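Serpin-ZX (Arabidopsis thaliana, PDB 3LE2) inhibits metacaspase-9 through cleavage of its reactive center loop and covalent binding, and limits the cell-death-promoting protease RD21A. Local coordinates at residues M17-K21 and L253-V257. Numbering follows the deposited sequence.
Sequences MNLAK and LDKIV
Two helices distant in sequence often meet through an apolar seam closed on its solvent side by a charge pair, and residues 17-21 and 253-257 of this serpin illustrate the principle. Both segments are regular helix (phi/psi near -60/-40°), with backbone bonds Lys21 N to Met17 O and Val257 N to Leu253 O, each 2.9 Å. They run roughly antiparallel, their axes 9.4 Å apart at closest approach and crossing at -146°. The register sets Asn18 against Val257 (CA-CA 5.4 Å) and Lys21 against Leu253 (CA-CA 6.9 Å).

Apolar side chains line the seam, which buries 376 Å². Met17, curled in an all-m rotamer, brings its CE to 3.7 Å from both Leu253 CD1 and Ile256 CG2, while its CB lies 4.3 Å from Val257 CG2. The aliphatic part of Lys21 covers Leu253, with Lys21 CD 3.4 Å from Leu253 CD2. The methyls of Val257 (chi1 t) also make van der Waals contacts with polar atoms of the first helix: CG2 lies 3.7 Å from Met17 O, and CG1 3.6 Å from Asn18 OD1.

The polar element is a salt bridge, Lys21 NZ to Asp254 OD1 at 2.9 Å, whose hydrogen bond is weak. Lys21 is extended except for chi2 p; Asp254 starts out away from the partner helix, but its carboxylate swings back. Lys21 NZ also makes a weak hydrogen bond to Ser250 O.

Helix 5-25 rests on strand 382-388 (Met17 on Ile385) and helix 249-258 on strand 370-376 (Leu253 and Ile256 on Leu371): the helix layer over sheet B of the serpin fold.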
# COMPACT_ATOMS: atom_id res chain seq x y z
N MET A 17 -5.39 -0.57 8.21
CA MET A 17 -5.21 0.75 8.82
C MET A 17 -4.51 0.64 10.17
O MET A 17 -3.70 1.48 10.54
CB MET A 17 -6.54 1.48 8.98
CG MET A 17 -7.24 1.81 7.67
SD MET A 17 -6.22 2.76 6.52
CE MET A 17 -5.97 4.27 7.41
N ASN A 18 -4.83 -0.41 10.92
CA ASN A 18 -4.15 -0.63 12.18
C ASN A 18 -2.68 -1.01 11.95
O ASN A 18 -1.78 -0.55 12.65
CB ASN A 18 -4.88 -1.69 13.02
CG ASN A 18 -4.42 -1.71 14.46
OD1 ASN A 18 -3.90 -0.72 14.99
ND2 ASN A 18 -4.61 -2.84 15.12
N LEU A 19 -2.44 -1.84 10.94
CA LEU A 19 -1.07 -2.11 10.51
C LEU A 19 -0.36 -0.79 10.20
O LEU A 19 0.74 -0.55 10.70
CB LEU A 19 -1.05 -3.07 9.31
CG LEU A 19 0.31 -3.30 8.63
CD1 LEU A 19 1.32 -3.83 9.60
CD2 LEU A 19 0.18 -4.23 7.43
N ALA A 20 -0.99 0.08 9.42
CA ALA A 20 -0.40 1.38 9.13
C ALA A 20 -0.09 2.17 10.40
O ALA A 20 0.92 2.86 10.48
CB ALA A 20 -1.30 2.19 8.20
N LYS A 21 -0.98 2.08 11.39
CA LYS A 21 -0.77 2.74 12.67
C LYS A 21 0.50 2.21 13.32
O LYS A 21 1.35 2.98 13.77
CB LYS A 21 -1.97 2.53 13.60
CG LYS A 21 -1.85 3.15 15.00
CD LYS A 21 -1.99 4.68 14.98
CE LYS A 21 -2.03 5.26 16.39
NZ LYS A 21 -2.19 6.74 16.43
N LEU A 253 -6.20 8.85 12.93
CA LEU A 253 -5.85 7.46 12.64
C LEU A 253 -6.41 6.53 13.74
O LEU A 253 -6.86 5.42 13.46
CB LEU A 253 -4.33 7.29 12.44
CG LEU A 253 -3.84 5.92 11.95
CD1 LEU A 253 -4.52 5.47 10.62
CD2 LEU A 253 -2.36 5.90 11.80
N ASP A 254 -6.43 7.01 14.98
CA ASP A 254 -7.09 6.25 16.04
C ASP A 254 -8.58 6.02 15.75
O ASP A 254 -9.08 4.90 15.90
CB ASP A 254 -6.93 6.95 17.39
CG ASP A 254 -5.52 6.84 17.94
OD1 ASP A 254 -4.74 5.98 17.46
OD2 ASP A 254 -5.21 7.62 18.87
N LYS A 255 -9.27 7.08 15.34
CA LYS A 255 -10.67 6.97 14.93
C LYS A 255 -10.86 5.97 13.79
O LYS A 255 -11.71 5.09 13.86
CB LYS A 255 -11.21 8.33 14.49
CG LYS A 255 -12.57 8.25 13.78
CD LYS A 255 -13.09 9.64 13.41
CE LYS A 255 -13.78 10.33 14.61
NZ LYS A 255 -14.36 11.68 14.26
N ILE A 256 -10.05 6.12 12.75
CA ILE A 256 -10.11 5.19 11.63
C ILE A 256 -9.93 3.75 12.11
O ILE A 256 -10.73 2.89 11.78
CB ILE A 256 -9.08 5.56 10.56
CG1 ILE A 256 -9.45 6.92 9.96
CG2 ILE A 256 -8.99 4.48 9.48
CD1 ILE A 256 -8.43 7.48 9.03
N VAL A 257 -8.90 3.50 12.91
CA VAL A 257 -8.60 2.15 13.37
C VAL A 257 -9.72 1.53 14.20
O VAL A 257 -9.94 0.32 14.14
CB VAL A 257 -7.27 2.13 14.15
CG1 VAL A 257 -7.10 0.83 14.89
CG2 VAL A 257 -6.11 2.34 13.21